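Local coordinates for aminotransferase, class V family protein (Trichomonas vaginalis, PDB 5F8V) that probably catalyses the pyridoxal-phosphate-dependent transfer of an amino group between O-phospho-L-serine and 2-oxoglutarate, a step of L-serine biosynthesis, at residues Y7-G12 against R331-L336; N304-R309 against G344-C349. All blocks are in the same frame, centred on the assembly; numbering follows the deposited sequence.

Contact 1: Y7-G12 against R331-L336; sequences YNFSAG and RKLLTL
Y7 and L334 meet through the backbone, where L334 N donates to Y7 O at 2.9 Å with an N-H...O angle of 179°. Two further bonds flank this one: Y7 N reaches K332 O at 3.1 Å and F9 N reaches L334 O at 3.0 Å. The pairing of Y7 with L333 and of N8 with L334 is therefore parallel. It is a two-stranded ladder joining the N-terminal strand to the chain that has just left helix 318-329, whose Schellman motif has K332 as its C-prime residue. This fits the class-V aminotransferase fold, in which the N-terminal segment packs on the C-terminal domain.

Two side-chain turns shape residues 8-12, and N8 also reaches the second subunit. In an Asx turn, N8 OD1 accepts S10 N at 3.1 Å, the donor standing 49° out of the carbonyl plane. S10 OG, also bonded to P13 O, makes an ST turn with G12 N, while N8 ND2 bonds to E40 O of the second subunit.

Among the apolar contacts, L333 CD2 touches both rings, 3.7 Å from Y7 CD2 and 3.7 Å from F9 CE2. L336 places CD2 over one face of the F9 ring, whereas L334 O lies at that ring's edge, in plane. Farther along, T335 CG2, anti to its backbone N, packs on S10 CA at 3.8 Å.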
ATOM      1  N   TYR A   7     -13.735  -5.711  22.855  1.00 17.26           N
ATOM      2  CA  TYR A   7     -14.666  -4.813  22.189  1.00 16.83           C
ATOM      3  C   TYR A   7     -13.874  -3.631  21.640  1.00 16.63           C
ATOM      4  O   TYR A   7     -13.445  -2.756  22.392  1.00 17.85           O
ATOM      5  CB  TYR A   7     -15.741  -4.335  23.160  1.00 16.73           C
ATOM      6  CG  TYR A   7     -16.600  -5.433  23.739  1.00 16.71           C
ATOM      7  CD1 TYR A   7     -17.144  -6.437  22.922  1.00 16.87           C
ATOM      8  CD2 TYR A   7     -16.900  -5.462  25.102  1.00 16.54           C
ATOM      9  CE1 TYR A   7     -17.954  -7.430  23.448  1.00 16.62           C
ATOM     10  CE2 TYR A   7     -17.709  -6.458  25.635  1.00 16.75           C
ATOM     11  CZ  TYR A   7     -18.231  -7.436  24.803  1.00 16.51           C
ATOM     12  OH  TYR A   7     -19.034  -8.410  25.310  1.00 16.52           O
ATOM     13  N   ASN A   8     -13.696  -3.614  20.325  1.00 15.65           N
ATOM     14  CA  ASN A   8     -12.746  -2.741  19.659  1.00 15.06           C
ATOM     15  C   ASN A   8     -13.449  -1.564  18.972  1.00 14.90           C
ATOM     16  O   ASN A   8     -14.120  -1.743  17.955  1.00 14.78           O
ATOM     17  CB  ASN A   8     -11.959  -3.577  18.646  1.00 14.98           C
ATOM     18  CG  ASN A   8     -10.875  -2.791  17.930  1.00 14.58           C
ATOM     19  OD1 ASN A   8     -10.527  -1.679  18.309  1.00 14.43           O
ATOM     20  ND2 ASN A   8     -10.339  -3.383  16.878  1.00 14.32           N
ATOM     21  N   PHE A   9     -13.281  -0.365  19.533  1.00 14.11           N
ATOM     22  CA  PHE A   9     -13.868   0.840  18.966  1.00 13.94           C
ATOM     23  C   PHE A   9     -12.848   1.726  18.241  1.00 13.80           C
ATOM     24  O   PHE A   9     -13.064   2.919  18.109  1.00 13.66           O
ATOM     25  CB  PHE A   9     -14.597   1.613  20.064  1.00 13.79           C
ATOM     26  CG  PHE A   9     -15.776   0.884  20.630  1.00 13.74           C
ATOM     27  CD1 PHE A   9     -17.008   0.931  19.988  1.00 13.82           C
ATOM     28  CD2 PHE A   9     -15.662   0.153  21.799  1.00 13.67           C
ATOM     29  CE1 PHE A   9     -18.106   0.250  20.505  1.00 14.05           C
ATOM     30  CE2 PHE A   9     -16.753  -0.524  22.322  1.00 13.79           C
ATOM     31  CZ  PHE A   9     -17.983  -0.468  21.681  1.00 13.73           C
ATOM     32  N   SER A  10     -11.753   1.147  17.743  1.00 14.26           N
ATOM     33  CA  SER A  10     -10.752   1.929  17.032  1.00 14.63           C
ATOM     34  C   SER A  10     -11.341   2.555  15.775  1.00 14.82           C
ATOM     35  O   SER A  10     -12.058   1.897  15.027  1.00 14.66           O
ATOM     36  CB  SER A  10      -9.544   1.088  16.643  1.00 14.94           C
ATOM     37  OG  SER A  10      -8.650   1.876  15.871  1.00 15.16           O
ATOM     38  N   ALA A  11     -11.009   3.823  15.559  1.00 15.46           N
ATOM     39  CA  ALA A  11     -11.472   4.576  14.405  1.00 15.74           C
ATOM     40  C   ALA A  11     -10.811   4.125  13.103  1.00 15.69           C
ATOM     41  O   ALA A  11     -11.354   4.367  12.038  1.00 15.89           O
ATOM     42  CB  ALA A  11     -11.234   6.064  14.620  1.00 15.63           C
ATOM     43  N   GLY A  12      -9.645   3.495  13.178  1.00 16.20           N
ATOM     44  CA  GLY A  12      -8.913   3.092  11.967  1.00 15.98           C
ATOM     45  C   GLY A  12      -7.427   2.843  12.217  1.00 16.04           C
ATOM     46  O   GLY A  12      -6.755   3.748  12.706  1.00 17.31           O
ATOM     47  N   ARG A 331     -12.945  -2.502  31.398  1.00 24.31           N
ATOM     48  CA  ARG A 331     -13.989  -3.434  30.931  1.00 23.96           C
ATOM     49  C   ARG A 331     -13.752  -3.967  29.498  1.00 24.18           C
ATOM     50  O   ARG A 331     -14.685  -4.444  28.846  1.00 24.92           O
ATOM     51  CB  ARG A 331     -15.352  -2.733  30.979  1.00 24.77           C
ATOM     52  CG  ARG A 331     -15.765  -2.240  32.354  1.00 25.41           C
ATOM     53  CD  ARG A 331     -16.912  -1.252  32.268  1.00 26.01           C
ATOM     54  NE  ARG A 331     -17.590  -1.119  33.559  1.00 27.22           N
ATOM     55  CZ  ARG A 331     -18.829  -1.528  33.854  1.00 28.28           C
ATOM     56  NH1 ARG A 331     -19.625  -2.116  32.949  1.00 28.14           N
ATOM     57  NH2 ARG A 331     -19.292  -1.337  35.092  1.00 28.42           N
ATOM     58  N   LYS A 332     -12.516  -3.880  29.004  1.00 24.19           N
ATOM     59  CA  LYS A 332     -12.162  -4.291  27.636  1.00 24.55           C
ATOM     60  C   LYS A 332     -12.955  -3.577  26.503  1.00 22.93           C
ATOM     61  O   LYS A 332     -13.145  -4.128  25.412  1.00 21.20           O
ATOM     62  CB  LYS A 332     -12.217  -5.828  27.498  1.00 26.01           C
ATOM     63  CG  LYS A 332     -11.017  -6.549  28.105  1.00 27.83           C
ATOM     64  CD  LYS A 332     -10.933  -8.014  27.675  1.00 29.78           C
ATOM     65  CE  LYS A 332     -10.461  -8.197  26.229  1.00 30.76           C
ATOM     66  NZ  LYS A 332      -9.009  -7.922  25.993  1.00 31.46           N
ATOM     67  N   LEU A 333     -13.395  -2.350  26.780  1.00 21.41           N
ATOM     68  CA  LEU A 333     -13.982  -1.469  25.773  1.00 20.90           C
ATOM     69  C   LEU A 333     -12.822  -0.571  25.354  1.00 20.66           C
ATOM     70  O   LEU A 333     -12.465   0.352  26.072  1.00 20.21           O
ATOM     71  CB  LEU A 333     -15.140  -0.658  26.360  1.00 20.36           C
ATOM     72  CG  LEU A 333     -16.357  -1.444  26.857  1.00 20.16           C
ATOM     73  CD1 LEU A 333     -17.141  -0.641  27.879  1.00 19.73           C
ATOM     74  CD2 LEU A 333     -17.250  -1.857  25.696  1.00 20.16           C
ATOM     75  N   LEU A 334     -12.211  -0.885  24.215  1.00 20.56           N
ATOM     76  CA  LEU A 334     -10.921  -0.305  23.838  1.00 20.79           C
ATOM     77  C   LEU A 334     -11.032   0.814  22.804  1.00 21.16           C
ATOM     78  O   LEU A 334     -11.852   0.749  21.886  1.00 20.14           O
ATOM     79  CB  LEU A 334     -10.000  -1.403  23.298  1.00 20.69           C
ATOM     80  CG  LEU A 334      -9.681  -2.556  24.272  1.00 20.64           C
ATOM     81  CD1 LEU A 334      -8.764  -3.567  23.601  1.00 20.52           C
ATOM     82  CD2 LEU A 334      -9.055  -2.044  25.558  1.00 20.12           C
ATOM     83  N   THR A 335     -10.173   1.820  22.975  1.00 21.86           N
ATOM     84  CA  THR A 335     -10.024   2.966  22.065  1.00 22.01           C
ATOM     85  C   THR A 335     -11.297   3.811  21.984  1.00 22.66           C
ATOM     86  O   THR A 335     -11.755   4.214  20.909  1.00 22.16           O
ATOM     87  CB  THR A 335      -9.511   2.527  20.674  1.00 22.20           C
ATOM     88  OG1 THR A 335      -8.443   1.591  20.841  1.00 21.63           O
ATOM     89  CG2 THR A 335      -8.984   3.729  19.858  1.00 22.09           C
ATOM     90  N   LEU A 336     -11.859   4.075  23.159  1.00 23.35           N
ATOM     91  CA  LEU A 336     -12.930   5.052  23.302  1.00 23.93           C
ATOM     92  C   LEU A 336     -12.373   6.456  23.512  1.00 24.44           C
ATOM     93  O   LEU A 336     -13.133   7.408  23.581  1.00 24.19           O
ATOM     94  CB  LEU A 336     -13.883   4.637  24.429  1.00 24.36           C
ATOM     95  CG  LEU A 336     -14.844   3.551  23.928  1.00 24.39           C
ATOM     96  CD1 LEU A 336     -15.286   2.639  25.038  1.00 25.10           C
ATOM     97  CD2 LEU A 336     -16.053   4.164  23.232  1.00 24.91           C
TER

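Contact 2: N304-R309 against G344-C349; sequences NMPFFR and GFRASC
F345 and F307 form a hydrogen-bonded antiparallel pair: F307 N donates to F345 O at 2.8 Å, and F345 N returns a bond to F307 O at 2.8 Å. From this backbone pair the F345 side chain can be traced outward. Its CB sits over one face of the F307 ring, 3.7 Å from the centroid and 15° off the normal, a CH-pi contact. CG touches both F307 O and F307 CE2. F345 CD2 comes still nearer to F307 O, at 3.3 Å, while also touching F307 CD2. Beyond it, CE2 reaches R309 N at 3.7 Å, and CZ, the tip, meets R309 CG at 4.1 Å. The two phenyl planes stand 47° apart.

The strands 304-307 and 345-348 make a two-stranded antiparallel sheet within the C-terminal domain of the class-V (fold type I) aminotransferase fold. The face bearing M305, F307, F345 and A347 is covered by helices 267-286, 355-367 and 318-329, the last of which sets F324 edge-to-face with the F345 ring. On this face the M305 chain is bent (chi3 -86°), and its CE lies by A347 O and 4.0 Å from C349 CB.

The other face carries N304, P306, R346 and S348. Here N304 ND2 donates to S348 OG at 3.1 Å, the hydroxyl lying near the amide plane, and ND2 also bonds to Y350 OH while N304 OD1 accepts from N156. R346 CG packs beside P306 N. At the far end, R309 makes salt bridges from NH1 to D311 and from NE to D321, NH2 bonds to N315 O, and D321 also takes the N-H of G344.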
ATOM      1  N   ASN A 304     -19.280   7.073  13.433  1.00 17.57           N
ATOM      2  CA  ASN A 304     -18.407   7.668  14.443  1.00 17.19           C
ATOM      3  C   ASN A 304     -19.230   8.584  15.334  1.00 18.08           C
ATOM      4  O   ASN A 304     -19.836   9.547  14.857  1.00 18.82           O
ATOM      5  CB  ASN A 304     -17.271   8.444  13.776  1.00 16.20           C
ATOM      6  CG  ASN A 304     -16.517   7.615  12.745  1.00 15.74           C
ATOM      7  OD1 ASN A 304     -16.866   7.624  11.559  1.00 14.48           O
ATOM      8  ND2 ASN A 304     -15.507   6.854  13.198  1.00 15.29           N
ATOM      9  N   MET A 305     -19.260   8.271  16.625  1.00 18.22           N
ATOM     10  CA  MET A 305     -20.116   8.946  17.578  1.00 18.79           C
ATOM     11  C   MET A 305     -19.246   9.589  18.641  1.00 18.37           C
ATOM     12  O   MET A 305     -19.009   8.976  19.678  1.00 17.15           O
ATOM     13  CB  MET A 305     -21.075   7.929  18.207  1.00 20.03           C
ATOM     14  CG  MET A 305     -22.173   7.499  17.252  1.00 21.18           C
ATOM     15  SD  MET A 305     -22.481   5.744  17.169  1.00 23.53           S
ATOM     16  CE  MET A 305     -21.289   5.215  15.947  1.00 23.49           C
ATOM     17  N   PRO A 306     -18.746  10.819  18.377  1.00 18.18           N
ATOM     18  CA  PRO A 306     -18.051  11.520  19.451  1.00 18.12           C
ATOM     19  C   PRO A 306     -19.015  11.903  20.565  1.00 17.95           C
ATOM     20  O   PRO A 306     -20.223  12.046  20.339  1.00 17.24           O
ATOM     21  CB  PRO A 306     -17.451  12.763  18.774  1.00 18.48           C
ATOM     22  CG  PRO A 306     -18.136  12.892  17.463  1.00 18.32           C
ATOM     23  CD  PRO A 306     -18.731  11.564  17.106  1.00 18.11           C
ATOM     24  N   PHE A 307     -18.478  12.003  21.770  1.00 18.37           N
ATOM     25  CA  PHE A 307     -19.219  12.534  22.909  1.00 18.30           C
ATOM     26  C   PHE A 307     -18.238  12.982  23.980  1.00 18.30           C
ATOM     27  O   PHE A 307     -17.090  12.549  24.009  1.00 18.22           O
ATOM     28  CB  PHE A 307     -20.258  11.537  23.449  1.00 18.30           C
ATOM     29  CG  PHE A 307     -19.697  10.211  23.897  1.00 18.74           C
ATOM     30  CD1 PHE A 307     -19.418   9.204  22.978  1.00 18.38           C
ATOM     31  CD2 PHE A 307     -19.510   9.942  25.251  1.00 18.68           C
ATOM     32  CE1 PHE A 307     -18.937   7.973  23.394  1.00 18.65           C
ATOM     33  CE2 PHE A 307     -19.021   8.713  25.677  1.00 18.33           C
ATOM     34  CZ  PHE A 307     -18.741   7.722  24.751  1.00 18.72           C
ATOM     35  N   PHE A 308     -18.697  13.885  24.831  1.00 19.26           N
ATOM     36  CA  PHE A 308     -17.825  14.591  25.752  1.00 19.75           C
ATOM     37  C   PHE A 308     -18.414  14.669  27.142  1.00 20.06           C
ATOM     38  O   PHE A 308     -19.609  14.471  27.342  1.00 19.38           O
ATOM     39  CB  PHE A 308     -17.580  16.007  25.233  1.00 19.84           C
ATOM     40  CG  PHE A 308     -16.866  16.051  23.922  1.00 19.99           C
ATOM     41  CD1 PHE A 308     -15.488  16.202  23.875  1.00 20.85           C
ATOM     42  CD2 PHE A 308     -17.572  15.950  22.732  1.00 19.76           C
ATOM     43  CE1 PHE A 308     -14.822  16.239  22.657  1.00 21.17           C
ATOM     44  CE2 PHE A 308     -16.914  15.976  21.514  1.00 20.63           C
ATOM     45  CZ  PHE A 308     -15.536  16.120  21.477  1.00 20.91           C
ATOM     46  N   ARG A 309     -17.549  14.998  28.095  1.00 21.60           N
ATOM     47  CA  ARG A 309     -17.988  15.474  29.405  1.00 23.10           C
ATOM     48  C   ARG A 309     -18.892  16.681  29.138  1.00 23.43           C
ATOM     49  O   ARG A 309     -18.739  17.327  28.098  1.00 23.14           O
ATOM     50  CB  ARG A 309     -16.793  15.918  30.255  1.00 23.46           C
ATOM     51  CG  ARG A 309     -15.872  14.798  30.701  1.00 24.05           C
ATOM     52  CD  ARG A 309     -14.602  15.304  31.377  1.00 24.50           C
ATOM     53  NE  ARG A 309     -13.868  16.246  30.525  1.00 25.09           N
ATOM     54  CZ  ARG A 309     -13.908  17.581  30.619  1.00 25.22           C
ATOM     55  NH1 ARG A 309     -14.639  18.201  31.553  1.00 25.56           N
ATOM     56  NH2 ARG A 309     -13.214  18.315  29.754  1.00 24.99           N
ATOM     57  N   GLY A 344     -11.875  14.085  24.788  1.00 22.20           N
ATOM     58  CA  GLY A 344     -13.148  13.431  25.081  1.00 20.90           C
ATOM     59  C   GLY A 344     -13.210  12.024  24.530  1.00 19.54           C
ATOM     60  O   GLY A 344     -12.189  11.325  24.480  1.00 18.97           O
ATOM     61  N   PHE A 345     -14.404  11.618  24.084  1.00 18.41           N
ATOM     62  CA  PHE A 345     -14.676  10.211  23.758  1.00 17.82           C
ATOM     63  C   PHE A 345     -15.276  10.026  22.369  1.00 17.47           C
ATOM     64  O   PHE A 345     -15.942  10.921  21.858  1.00 17.54           O
ATOM     65  CB  PHE A 345     -15.614   9.620  24.807  1.00 17.66           C
ATOM     66  CG  PHE A 345     -15.404  10.193  26.177  1.00 17.04           C
ATOM     67  CD1 PHE A 345     -14.216   9.960  26.853  1.00 16.69           C
ATOM     68  CD2 PHE A 345     -16.373  10.996  26.776  1.00 16.72           C
ATOM     69  CE1 PHE A 345     -14.003  10.502  28.111  1.00 17.02           C
ATOM     70  CE2 PHE A 345     -16.162  11.541  28.033  1.00 16.76           C
ATOM     71  CZ  PHE A 345     -14.978  11.293  28.700  1.00 16.62           C
ATOM     72  N   ARG A 346     -15.052   8.853  21.780  1.00 16.80           N
ATOM     73  CA  ARG A 346     -15.636   8.519  20.478  1.00 16.33           C
ATOM     74  C   ARG A 346     -15.846   7.019  20.329  1.00 15.78           C
ATOM     75  O   ARG A 346     -14.894   6.240  20.437  1.00 15.20           O
ATOM     76  CB  ARG A 346     -14.738   9.048  19.350  1.00 16.66           C
ATOM     77  CG  ARG A 346     -15.288   8.869  17.933  1.00 16.99           C
ATOM     78  CD  ARG A 346     -14.327   9.365  16.850  1.00 17.00           C
ATOM     79  NE  ARG A 346     -12.963   8.873  17.041  1.00 17.36           N
ATOM     80  CZ  ARG A 346     -11.937   9.094  16.219  1.00 17.94           C
ATOM     81  NH1 ARG A 346     -12.086   9.769  15.079  1.00 18.47           N
ATOM     82  NH2 ARG A 346     -10.743   8.601  16.530  1.00 18.11           N
ATOM     83  N   ALA A 347     -17.095   6.616  20.091  1.00 15.17           N
ATOM     84  CA  ALA A 347     -17.388   5.243  19.690  1.00 15.01           C
ATOM     85  C   ALA A 347     -17.383   5.206  18.172  1.00 14.74           C
ATOM     86  O   ALA A 347     -18.194   5.883  17.531  1.00 14.30           O
ATOM     87  CB  ALA A 347     -18.741   4.804  20.216  1.00 15.02           C
ATOM     88  N   SER A 348     -16.451   4.444  17.606  1.00 14.88           N
ATOM     89  CA  SER A 348     -16.433   4.147  16.178  1.00 14.72           C
ATOM     90  C   SER A 348     -16.985   2.736  16.015  1.00 15.24           C
ATOM     91  O   SER A 348     -16.464   1.806  16.626  1.00 14.98           O
ATOM     92  CB  SER A 348     -15.014   4.260  15.622  1.00 14.44           C
ATOM     93  OG  SER A 348     -14.504   5.569  15.782  1.00 13.80           O
ATOM     94  N   CYS A 349     -18.062   2.603  15.234  1.00 16.08           N
ATOM     95  CA  CYS A 349     -18.818   1.350  15.082  1.00 16.73           C
ATOM     96  C   CYS A 349     -19.127   1.108  13.611  1.00 16.74           C
ATOM     97  O   CYS A 349     -20.168   1.520  13.097  1.00 16.47           O
ATOM     98  CB  CYS A 349     -20.135   1.397  15.866  1.00 17.74           C
ATOM     99  SG  CYS A 349     -19.952   1.765  17.628  1.00 19.50           S
TER

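Contacts 1 and 2 lie side by side, with centres 11 Å apart. Their segments alternate in the sequence, and strand 345-348 follows strand 333-334 directly. A probable hydrogen bond from R346 N to L336 O, 3.0 Å long, ties segment 331-336, just past its strand, to strand 345-348. The residues after strand 7-8 also pack on contact 2: F9 O is 3.4 Å from S348 CB, A11 CA is 3.5 Å from S348 OG, and A11 CB is 3.2 Å from R346 NH2. K202, which carries pyridoxal phosphate as a Schiff base, belongs to neither contact; in sequence it follows strand 193-199 of the separate seven-stranded sheet.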